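Local structure of catalase (Bacillus pumilus, 4QOL) at residues K75-A80 / F202-K207; A79-E84 / A320-I325; L170-T175 / P419-Q424; A189-M194 / H242-L247. The protein catalyses the breakdown of hydrogen peroxide to water and oxygen at a buried heme and also shows peroxidase-like reactivity toward phenolic substrates. All blocks are in the same frame, centred on the assembly; numbering follows the deposited sequence.

Contact 1 of 4, residues K75-A80 / F202-K207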
# COMPACT_ATOMS: atom_id res chain seq x y z
N LYS A 75 21.15 -5.27 -40.84
CA LYS A 75 20.65 -4.59 -42.05
C LYS A 75 19.34 -3.90 -41.76
O LYS A 75 18.98 -2.91 -42.40
CB LYS A 75 20.43 -5.61 -43.19
CG LYS A 75 21.69 -6.16 -43.86
CD LYS A 75 21.33 -7.12 -44.99
CE LYS A 75 22.51 -7.38 -45.93
NZ LYS A 75 23.84 -7.62 -45.29
N HIS A 76 18.60 -4.44 -40.76
CA HIS A 76 17.23 -4.02 -40.49
C HIS A 76 16.98 -3.41 -39.13
O HIS A 76 16.11 -2.61 -39.00
CB HIS A 76 16.27 -5.19 -40.63
CG HIS A 76 16.47 -5.99 -41.86
ND1 HIS A 76 16.28 -5.45 -43.11
CD2 HIS A 76 16.83 -7.28 -42.04
CE1 HIS A 76 16.54 -6.38 -44.02
NE2 HIS A 76 16.86 -7.50 -43.39
N THR A 77 17.84 -3.71 -38.17
CA THR A 77 17.77 -3.07 -36.86
C THR A 77 19.12 -2.93 -36.21
O THR A 77 19.97 -3.79 -36.32
CB THR A 77 16.87 -3.90 -35.90
OG1 THR A 77 16.84 -3.26 -34.61
CG2 THR A 77 17.32 -5.34 -35.78
N ARG A 78 19.31 -1.79 -35.55
CA ARG A 78 20.53 -1.51 -34.81
C ARG A 78 20.53 -2.17 -33.43
O ARG A 78 21.45 -1.95 -32.66
CB ARG A 78 20.80 0.02 -34.67
CG ARG A 78 19.80 0.81 -33.79
CD ARG A 78 20.09 2.33 -33.66
NE ARG A 78 21.03 2.53 -32.57
CZ ARG A 78 21.20 3.64 -31.85
NH1 ARG A 78 20.46 4.71 -32.04
NH2 ARG A 78 22.13 3.64 -30.89
N ALA A 79 19.52 -2.97 -33.12
CA ALA A 79 19.43 -3.61 -31.80
C ALA A 79 20.72 -4.37 -31.51
O ALA A 79 21.14 -5.28 -32.24
CB ALA A 79 18.23 -4.52 -31.74
N ALA A 80 21.34 -4.01 -30.39
CA ALA A 80 22.63 -4.59 -30.03
C ALA A 80 22.56 -6.12 -29.89
O ALA A 80 23.47 -6.83 -30.38
CB ALA A 80 23.16 -3.95 -28.76
N PHE A 202 5.80 -4.17 -34.91
CA PHE A 202 6.68 -3.20 -34.35
C PHE A 202 7.48 -2.53 -35.49
O PHE A 202 7.35 -2.88 -36.64
CB PHE A 202 7.66 -3.91 -33.39
CG PHE A 202 6.99 -4.46 -32.18
CD1 PHE A 202 6.75 -3.62 -31.06
CD2 PHE A 202 6.49 -5.74 -32.17
CE1 PHE A 202 6.01 -4.13 -29.95
CE2 PHE A 202 5.79 -6.24 -31.07
CZ PHE A 202 5.54 -5.45 -29.99
N ARG A 203 8.29 -1.60 -35.10
CA ARG A 203 9.19 -0.91 -36.04
C ARG A 203 10.63 -1.31 -35.75
O ARG A 203 11.07 -1.18 -34.58
CB ARG A 203 9.02 0.59 -35.90
CG ARG A 203 7.74 1.16 -36.47
CD ARG A 203 7.78 2.71 -36.37
NE ARG A 203 6.65 3.24 -37.09
CZ ARG A 203 6.69 4.11 -38.09
NH1 ARG A 203 7.81 4.71 -38.48
NH2 ARG A 203 5.56 4.41 -38.67
N TRP A 204 11.37 -1.69 -36.79
CA TRP A 204 12.80 -1.92 -36.68
C TRP A 204 13.49 -0.79 -37.39
O TRP A 204 13.11 -0.43 -38.50
CB TRP A 204 13.16 -3.26 -37.28
CG TRP A 204 13.17 -4.38 -36.35
CD1 TRP A 204 12.67 -4.43 -35.02
CD2 TRP A 204 13.69 -5.67 -36.61
NE1 TRP A 204 12.90 -5.67 -34.49
CE2 TRP A 204 13.48 -6.47 -35.44
CE3 TRP A 204 14.31 -6.25 -37.68
CZ2 TRP A 204 13.95 -7.74 -35.34
CZ3 TRP A 204 14.66 -7.60 -37.61
CH2 TRP A 204 14.49 -8.31 -36.44
N VAL A 205 14.46 -0.17 -36.73
CA VAL A 205 15.14 0.97 -37.25
C VAL A 205 16.63 0.60 -37.26
O VAL A 205 17.19 0.28 -36.24
CB VAL A 205 14.93 2.25 -36.41
CG1 VAL A 205 15.57 3.44 -37.14
CG2 VAL A 205 13.44 2.49 -36.16
N ASN A 206 17.26 0.74 -38.44
CA ASN A 206 18.71 0.45 -38.57
C ASN A 206 19.66 1.67 -38.34
O ASN A 206 19.22 2.77 -38.03
CB ASN A 206 18.99 -0.26 -39.89
CG ASN A 206 18.92 0.67 -41.12
OD1 ASN A 206 18.83 1.89 -41.03
ND2 ASN A 206 18.92 0.06 -42.28
N LYS A 207 20.96 1.44 -38.44
CA LYS A 207 21.92 2.51 -38.13
C LYS A 207 21.82 3.71 -39.10
O LYS A 207 22.35 4.75 -38.81
CB LYS A 207 23.37 1.97 -38.15
CG LYS A 207 23.91 1.62 -39.53
CD LYS A 207 25.23 0.85 -39.41
CE LYS A 207 25.85 0.46 -40.72
NZ LYS A 207 27.27 -0.03 -40.70
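In the antiparallel beta-barrel of the catalase fold, the long loop between strands 60-69 and 88-96 crosses the end of strand 202-205 almost at a right angle. Thr77 makes the central side-chain contact. Its OG1 stands anti to the backbone N (chi1 179°), which puts CG2 in the crowded position between the N and the carbonyl carbon and lays that methyl over one face of the Trp204 indole. CG2 sits 3.7 Å from the centroid of the six-membered ring, close to the ring normal, a CH-pi contact. His76 CB reaches the same ring from its edge, 3.7 Å from Trp204 CE3; one face of the imidazole is covered by Lys75 CB. The indole, held by NE1 to Tyr216 OH, is thus met by the loop on a face and at an edge. Thr77 OG1 accepts from Ala79 N at 3.1 Å in an ST turn and is also hydrogen-bonded to Gly324 O. Arg78 sends its backbone N to Val205 O over 3.0 Å, and Thr77 CA makes a CA-H...O contact with that same oxygen. Arg78 CG still touches Val205 O (3.6 Å); past it the chain bends at chi3 and leads away, and NH1 bonds to His398 O. Just past the strand, Asn206 takes chi1 75°, CG in the crowded position, so that its amide reaches back to the loop; Glu210 OE1 is a second partner of ND2. The bond from Asn206 ND2 to Lys75 O is 3.0 Å long, nearly straight at 175°, and lies in the amide plane but above the carbonyl plane.

Contact 2 of 4, residues A79-E84 / A320-I325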
# COMPACT_ATOMS: atom_id res chain seq x y z
N ALA A 79 19.52 -2.97 -33.12
CA ALA A 79 19.43 -3.61 -31.80
C ALA A 79 20.72 -4.37 -31.51
O ALA A 79 21.14 -5.28 -32.24
CB ALA A 79 18.23 -4.52 -31.74
N ALA A 80 21.34 -4.01 -30.39
CA ALA A 80 22.63 -4.59 -30.03
C ALA A 80 22.56 -6.12 -29.89
O ALA A 80 23.47 -6.83 -30.38
CB ALA A 80 23.16 -3.95 -28.76
N PHE A 81 21.52 -6.64 -29.22
CA PHE A 81 21.47 -8.08 -28.99
C PHE A 81 21.30 -8.90 -30.27
O PHE A 81 21.52 -10.12 -30.24
CB PHE A 81 20.41 -8.49 -27.90
CG PHE A 81 18.99 -8.61 -28.42
CD1 PHE A 81 18.21 -7.48 -28.64
CD2 PHE A 81 18.44 -9.85 -28.66
CE1 PHE A 81 16.91 -7.60 -29.07
CE2 PHE A 81 17.11 -9.99 -29.05
CZ PHE A 81 16.37 -8.85 -29.29
N LEU A 82 20.94 -8.26 -31.38
CA LEU A 82 20.78 -8.97 -32.68
C LEU A 82 21.91 -8.74 -33.66
O LEU A 82 21.79 -9.07 -34.85
CB LEU A 82 19.43 -8.60 -33.31
CG LEU A 82 18.17 -8.94 -32.47
CD1 LEU A 82 16.89 -8.45 -33.16
CD2 LEU A 82 18.11 -10.44 -32.27
N SER A 83 23.01 -8.19 -33.20
CA SER A 83 23.97 -7.51 -34.14
C SER A 83 24.93 -8.46 -34.80
O SER A 83 25.62 -8.10 -35.79
CB SER A 83 24.78 -6.43 -33.44
OG SER A 83 25.57 -6.95 -32.36
N GLU A 84 25.08 -9.64 -34.24
CA GLU A 84 26.01 -10.54 -34.87
C GLU A 84 25.74 -11.98 -34.58
O GLU A 84 25.24 -12.37 -33.48
CB GLU A 84 27.46 -10.17 -34.57
CG GLU A 84 27.89 -9.84 -33.17
CD GLU A 84 29.46 -9.89 -33.01
OE1 GLU A 84 30.21 -9.83 -34.06
OE2 GLU A 84 30.01 -9.98 -31.85
N ALA A 320 9.27 -1.68 -22.76
CA ALA A 320 10.70 -1.89 -22.48
C ALA A 320 11.36 -2.20 -23.83
O ALA A 320 11.66 -3.35 -24.17
CB ALA A 320 10.86 -3.09 -21.51
N LEU A 321 11.59 -1.16 -24.58
CA LEU A 321 12.17 -1.26 -25.94
C LEU A 321 13.63 -0.86 -25.89
O LEU A 321 14.03 -0.15 -24.96
CB LEU A 321 11.37 -0.33 -26.84
CG LEU A 321 9.91 -0.71 -27.07
CD1 LEU A 321 9.04 0.46 -27.50
CD2 LEU A 321 9.78 -1.84 -28.06
N VAL A 322 14.42 -1.30 -26.86
CA VAL A 322 15.83 -1.02 -26.90
C VAL A 322 16.13 -0.33 -28.23
O VAL A 322 15.29 -0.42 -29.16
CB VAL A 322 16.70 -2.27 -26.70
CG1 VAL A 322 16.60 -2.78 -25.25
CG2 VAL A 322 16.37 -3.38 -27.67
N PRO A 323 17.23 0.40 -28.28
CA PRO A 323 17.52 1.14 -29.48
C PRO A 323 17.49 0.25 -30.70
O PRO A 323 18.09 -0.84 -30.70
CB PRO A 323 18.93 1.72 -29.20
CG PRO A 323 18.97 1.88 -27.74
CD PRO A 323 18.25 0.67 -27.23
N GLY A 324 16.76 0.72 -31.73
CA GLY A 324 16.52 -0.06 -32.97
C GLY A 324 15.20 -0.81 -33.04
O GLY A 324 14.84 -1.36 -34.06
N ILE A 325 14.50 -0.87 -31.90
CA ILE A 325 13.17 -1.51 -31.85
C ILE A 325 12.20 -0.57 -31.19
O ILE A 325 12.41 -0.15 -30.05
CB ILE A 325 13.23 -2.80 -31.04
CG1 ILE A 325 14.33 -3.75 -31.53
CG2 ILE A 325 11.90 -3.55 -31.14
CD1 ILE A 325 14.54 -5.05 -30.77
O HOH W 1 19.73 -1.97 -28.77
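Ala79 opens the contact with a close backbone approach: its CA lies 3.3 Å from Pro323 O, a CA-H...O contact, and its CB packs 3.9 Å from the Ile325 CD1 methyl. Gly324 CA packs against Ala79 N here, at the third position of the type II beta turn Val322-Ile325; its phi of 97° is a conformation that suits glycine. At Ala80 the link passes through water, which accepts from Ala80 N at 3.1 Å and donates to Pro323 O at 2.8 Å. Phe81 follows with chi1 83°, its CG in the crowded position between N and carbonyl carbon. That torsion swings the ring so that its edge, at CE1, meets Ile325 CD1 at 3.9 Å, the two side chains crossing at about a right angle, while Leu82 CG lies over one ring face. Ser83 bonds back to Ala80 O through both N and OG, the hydroxyl at 2.9 Å on a carbonyl lone pair. The contact seats the 60-69/88-96 loop on the turn entering strand 325-327 of the catalase beta-barrel: the Phe81 ring also meets Phe118 of strand 113-120 and Tyr125 of strand 123-130, whereas Leu82 and Ile325 both lean on Trp204 of strand 202-205.

Contact 3 of 4, residues L170-T175 / P419-Q424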
# COMPACT_ATOMS: atom_id res chain seq x y z
N LEU A 170 -20.81 -8.10 -30.45
CA LEU A 170 -20.92 -6.69 -30.61
C LEU A 170 -19.58 -5.98 -30.94
O LEU A 170 -19.56 -4.75 -31.19
CB LEU A 170 -21.58 -6.06 -29.41
CG LEU A 170 -23.04 -6.53 -29.16
CD1 LEU A 170 -23.54 -6.00 -27.83
CD2 LEU A 170 -23.93 -6.03 -30.30
N THR A 171 -18.54 -6.78 -31.05
CA THR A 171 -17.15 -6.36 -31.31
C THR A 171 -16.67 -7.30 -32.38
O THR A 171 -15.80 -8.15 -32.19
CB THR A 171 -16.33 -6.48 -30.02
OG1 THR A 171 -17.00 -5.73 -28.99
CG2 THR A 171 -14.93 -5.97 -30.18
N PRO A 172 -17.22 -7.12 -33.64
CA PRO A 172 -16.98 -8.10 -34.71
C PRO A 172 -15.52 -8.18 -35.19
O PRO A 172 -15.13 -9.16 -35.80
CB PRO A 172 -17.90 -7.62 -35.85
CG PRO A 172 -18.10 -6.14 -35.55
CD PRO A 172 -18.17 -6.09 -34.03
N GLU A 173 -14.67 -7.21 -34.84
CA GLU A 173 -13.25 -7.41 -35.07
C GLU A 173 -12.63 -8.63 -34.33
O GLU A 173 -11.50 -9.03 -34.65
CB GLU A 173 -12.48 -6.11 -34.75
CG GLU A 173 -12.52 -5.67 -33.29
CD GLU A 173 -13.58 -4.62 -33.07
OE1 GLU A 173 -14.76 -4.80 -33.53
OE2 GLU A 173 -13.27 -3.62 -32.41
N SER A 174 -13.38 -9.18 -33.37
CA SER A 174 -12.96 -10.35 -32.61
C SER A 174 -13.08 -11.67 -33.39
O SER A 174 -12.59 -12.71 -32.96
CB SER A 174 -13.83 -10.49 -31.34
OG SER A 174 -15.24 -10.74 -31.61
N THR A 175 -13.69 -11.62 -34.58
CA THR A 175 -14.05 -12.84 -35.30
C THR A 175 -12.81 -13.68 -35.69
O THR A 175 -12.82 -14.93 -35.57
CB THR A 175 -14.87 -12.48 -36.57
OG1 THR A 175 -16.00 -11.69 -36.20
CG2 THR A 175 -15.34 -13.67 -37.25
N PRO A 419 -11.03 -1.76 -41.74
CA PRO A 419 -11.04 -2.71 -40.60
C PRO A 419 -11.18 -4.13 -41.04
O PRO A 419 -10.62 -5.01 -40.38
CB PRO A 419 -12.26 -2.30 -39.79
CG PRO A 419 -13.14 -1.52 -40.74
CD PRO A 419 -12.16 -0.81 -41.66
N ASN A 420 -11.98 -4.38 -42.10
CA ASN A 420 -12.00 -5.70 -42.76
C ASN A 420 -12.11 -6.84 -41.75
O ASN A 420 -11.23 -7.72 -41.69
CB ASN A 420 -10.71 -5.89 -43.62
CG ASN A 420 -10.93 -6.74 -44.89
OD1 ASN A 420 -10.11 -6.74 -45.86
ND2 ASN A 420 -11.98 -7.48 -44.87
N ASP A 421 -13.24 -6.90 -41.02
CA ASP A 421 -13.35 -7.72 -39.79
C ASP A 421 -13.51 -9.19 -40.04
O ASP A 421 -13.28 -9.97 -39.13
CB ASP A 421 -14.53 -7.26 -38.90
CG ASP A 421 -14.30 -5.90 -38.27
OD1 ASP A 421 -13.13 -5.49 -38.07
OD2 ASP A 421 -15.32 -5.26 -37.92
N PHE A 422 -13.87 -9.59 -41.28
CA PHE A 422 -14.24 -10.99 -41.58
C PHE A 422 -13.34 -11.78 -42.52
O PHE A 422 -13.33 -13.00 -42.48
CB PHE A 422 -15.70 -11.08 -42.03
CG PHE A 422 -16.62 -10.35 -41.16
CD1 PHE A 422 -16.96 -10.87 -39.92
CD2 PHE A 422 -17.13 -9.11 -41.50
CE1 PHE A 422 -17.83 -10.22 -39.09
CE2 PHE A 422 -17.97 -8.41 -40.63
CZ PHE A 422 -18.31 -8.97 -39.40
N LYS A 423 -12.56 -11.09 -43.36
CA LYS A 423 -11.84 -11.77 -44.38
C LYS A 423 -10.83 -12.79 -43.89
O LYS A 423 -10.83 -13.92 -44.33
CB LYS A 423 -11.16 -10.76 -45.32
CG LYS A 423 -10.39 -11.46 -46.42
CD LYS A 423 -9.96 -10.51 -47.54
CE LYS A 423 -8.79 -11.12 -48.29
NZ LYS A 423 -8.36 -10.26 -49.44
N GLN A 424 -9.93 -12.37 -43.00
CA GLN A 424 -8.92 -13.30 -42.51
C GLN A 424 -9.49 -14.44 -41.67
O GLN A 424 -8.89 -15.52 -41.64
CB GLN A 424 -7.84 -12.53 -41.72
CG GLN A 424 -7.02 -11.61 -42.60
CD GLN A 424 -5.72 -11.21 -41.95
OE1 GLN A 424 -5.49 -11.48 -40.78
NE2 GLN A 424 -4.79 -10.62 -42.75
O HOH W 2 -11.59 -10.33 -37.14
O HOH W 3 -14.79 -3.25 -36.40
O HOH W 4 -11.00 -7.17 -37.56
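The turn that leads into helix 175-181 of the catalase domain meets, at the protein surface, the loop just ahead of helix 423-431, in the C-terminal helical region. Asp421 lies at the centre. Its CG stands anti to the carbonyl carbon (chi1 -70°), placing the carboxylate alongside the Pro172-Glu173 backbone: OD1 comes 3.4 Å from Glu173 CB, and OD2 lies 3.8 Å from Pro172 CG. OD1 is paired with Arg138 in a salt bridge. The Glu173 carboxylate is another neighbour, its OE1 4.4 Å from Asp421 OD2; the two like charges would be expected to repel, probably eased by that arginine and by a water that donates to Asp421 OD2 at 2.6 Å and only weakly to Glu173 OE1. Glu173 itself is bent at chi2, so its chain folds back instead of reaching out. A second water lies between the main chains, within hydrogen-bonding distance of Glu173 O and Asp421 O. Next to the acid, the Phe422 ring has Asp421 CB over the centre of one face, and its CZ touches Pro172 CB at 3.8 Å. Phe422 CE1 comes 3.7 Å from Thr175 OG1. This hydroxyl is fixed by chi1 -55°, beside the backbone N, and donates to a lone pair of Pro172 O over 2.7 Å; Thr175 N bonds to the same oxygen. Around this junction, helix 453-466 covers Thr175 with Asn462 and Phe463 and meets Phe422 through Arg465, while Pro386 and Asn387 of a neighbouring subunit pack on Thr171 and Leu170.

Contact 4 of 4, residues A189-M194 / H242-L247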
# COMPACT_ATOMS: atom_id res chain seq x y z
N ALA A 189 -1.14 -28.22 -25.20
CA ALA A 189 -0.93 -29.37 -24.35
C ALA A 189 -0.13 -29.01 -23.10
O ALA A 189 -0.28 -29.67 -22.01
CB ALA A 189 -0.24 -30.49 -25.11
N ASN A 190 0.77 -28.06 -23.28
CA ASN A 190 1.60 -27.54 -22.21
C ASN A 190 2.35 -26.27 -22.78
O ASN A 190 2.06 -25.84 -23.87
CB ASN A 190 2.58 -28.63 -21.73
CG ASN A 190 3.43 -29.18 -22.86
OD1 ASN A 190 4.17 -28.43 -23.50
ND2 ASN A 190 3.36 -30.52 -23.11
N TYR A 191 3.22 -25.67 -21.99
CA TYR A 191 3.87 -24.45 -22.41
C TYR A 191 5.02 -24.68 -23.39
O TYR A 191 5.39 -23.78 -24.11
CB TYR A 191 4.41 -23.69 -21.19
CG TYR A 191 3.38 -23.18 -20.20
CD1 TYR A 191 2.23 -22.52 -20.63
CD2 TYR A 191 3.56 -23.36 -18.83
CE1 TYR A 191 1.30 -22.03 -19.71
CE2 TYR A 191 2.67 -22.89 -17.91
CZ TYR A 191 1.51 -22.24 -18.34
OH TYR A 191 0.62 -21.78 -17.41
N ALA A 192 5.57 -25.91 -23.45
CA ALA A 192 6.71 -26.22 -24.35
C ALA A 192 6.27 -26.51 -25.78
O ALA A 192 6.90 -26.10 -26.74
CB ALA A 192 7.50 -27.40 -23.81
N GLU A 193 5.12 -27.15 -25.93
CA GLU A 193 4.65 -27.59 -27.27
C GLU A 193 3.64 -26.59 -27.81
O GLU A 193 2.47 -26.89 -28.06
CB GLU A 193 4.05 -29.00 -27.15
CG GLU A 193 5.07 -30.06 -26.75
CD GLU A 193 4.45 -31.44 -26.59
OE1 GLU A 193 4.27 -31.92 -25.44
OE2 GLU A 193 4.14 -32.06 -27.62
N MET A 194 4.09 -25.34 -27.91
CA MET A 194 3.22 -24.19 -28.05
C MET A 194 3.91 -23.13 -28.90
O MET A 194 5.13 -22.96 -28.79
CB MET A 194 2.99 -23.62 -26.65
CG MET A 194 2.04 -22.49 -26.56
SD MET A 194 1.77 -21.94 -24.84
CE MET A 194 3.21 -20.93 -24.50
N HIS A 242 -0.73 -28.73 -14.59
CA HIS A 242 0.07 -29.71 -15.31
C HIS A 242 1.17 -29.09 -16.21
O HIS A 242 2.22 -29.72 -16.53
CB HIS A 242 -0.83 -30.63 -16.15
CG HIS A 242 -1.22 -30.02 -17.45
ND1 HIS A 242 -2.20 -29.06 -17.55
CD2 HIS A 242 -0.70 -30.14 -18.69
CE1 HIS A 242 -2.27 -28.63 -18.79
NE2 HIS A 242 -1.37 -29.26 -19.51
N ALA A 243 0.93 -27.84 -16.64
CA ALA A 243 1.86 -27.17 -17.54
C ALA A 243 2.97 -26.62 -16.71
O ALA A 243 4.13 -26.68 -17.14
CB ALA A 243 1.12 -26.07 -18.35
N THR A 244 2.66 -26.06 -15.54
CA THR A 244 3.74 -25.64 -14.67
C THR A 244 4.63 -26.86 -14.32
O THR A 244 5.87 -26.77 -14.30
CB THR A 244 3.15 -25.04 -13.39
OG1 THR A 244 2.63 -23.74 -13.67
CG2 THR A 244 4.17 -24.83 -12.28
N ARG A 245 3.99 -27.98 -14.03
CA ARG A 245 4.72 -29.19 -13.68
C ARG A 245 5.67 -29.63 -14.82
O ARG A 245 6.85 -29.89 -14.61
CB ARG A 245 3.76 -30.30 -13.33
CG ARG A 245 4.48 -31.53 -12.75
CD ARG A 245 3.49 -32.70 -12.68
NE ARG A 245 2.33 -32.37 -11.83
CZ ARG A 245 2.25 -32.52 -10.52
NH1 ARG A 245 3.28 -32.94 -9.81
NH2 ARG A 245 1.12 -32.24 -9.91
N ASP A 246 5.09 -29.69 -16.01
CA ASP A 246 5.82 -30.13 -17.21
C ASP A 246 7.04 -29.28 -17.51
O ASP A 246 8.12 -29.82 -17.80
CB ASP A 246 4.85 -30.10 -18.38
CG ASP A 246 5.48 -30.39 -19.70
OD1 ASP A 246 5.62 -31.61 -20.07
OD2 ASP A 246 5.89 -29.37 -20.34
N LEU A 247 6.88 -27.96 -17.42
CA LEU A 247 8.00 -27.04 -17.68
C LEU A 247 9.15 -27.28 -16.68
O LEU A 247 10.32 -27.44 -17.08
CB LEU A 247 7.54 -25.59 -17.68
CG LEU A 247 8.64 -24.53 -18.00
CD1 LEU A 247 9.32 -24.68 -19.37
CD2 LEU A 247 8.04 -23.14 -17.85
O HOH W 5 4.78 -26.91 -19.79
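With chi1 at 56°, Asn190 holds its CG in the crowded position between the backbone N and the carbonyl carbon, while Asp246, its CG anti to the backbone N (chi1 174°), extends from helix 242-253 to meet it. The amide and the carboxylate consequently stack, their planes 16° apart, with Asn190 CG 3.5 Å from Asp246 OD2. Both groups are gripped from other sides. Asn190 OD1 takes Glu193 N at 2.9 Å and, weakly, Ala192 N, while ND2 donates to Glu193 OE1 in the amide plane; Asp246 OD2 forms a salt bridge with Arg250 one turn on. His242 also puts its CG in the crowded position, and this turns the imidazole toward the loop. Its NE2 then donates to Ala189 O at 2.8 Å, the acceptor lying in the ring plane but NE2 standing above the carbonyl plane. Tyr191, CG beside the backbone N, lays a ring face on Ala243: the methyl CB sits 3.7 Å from the ring centroid in a CH-pi contact, shifted toward the rim. Its OH reaches Glu106 OE2, which Thr244 OG1 also meets, so one acid ties the ring end to the helix. A water joins both backbones, accepting from Tyr191 N at 3.0 Å and donating to Ala243 O at 2.7 Å and to Asp246 OD2. Loop 189-194 is thus clasped to the first turns of helix 242-253, with the Tyr191 side chain about 10 Å from a heme. The Asn190 OD1 bond to Glu193 N forms an Asx motif within the loop, and Glu193 centres an inverse gamma turn.

Contacts 1 and 2 form one continuous patch: their centres are 7 Å apart, they share Ala79 and Ala80 of the loop between strands 60-69 and 88-96, and Gly324 bridges them, its O probably hydrogen-bonded to Val205 N. The loop is thereby fastened to strands 202-205 and 325-327, which pair in the barrel sheet. Contacts 3 and 4 stand apart, each with its centre about 29 to 33 Å from the other contacts. Contact 4 is nested in sequence within the loops closed by contacts 2 and 3, whereas contact 3 crosses contacts 1 and 2 along the chain, tying the catalase domain to the C-terminal helices.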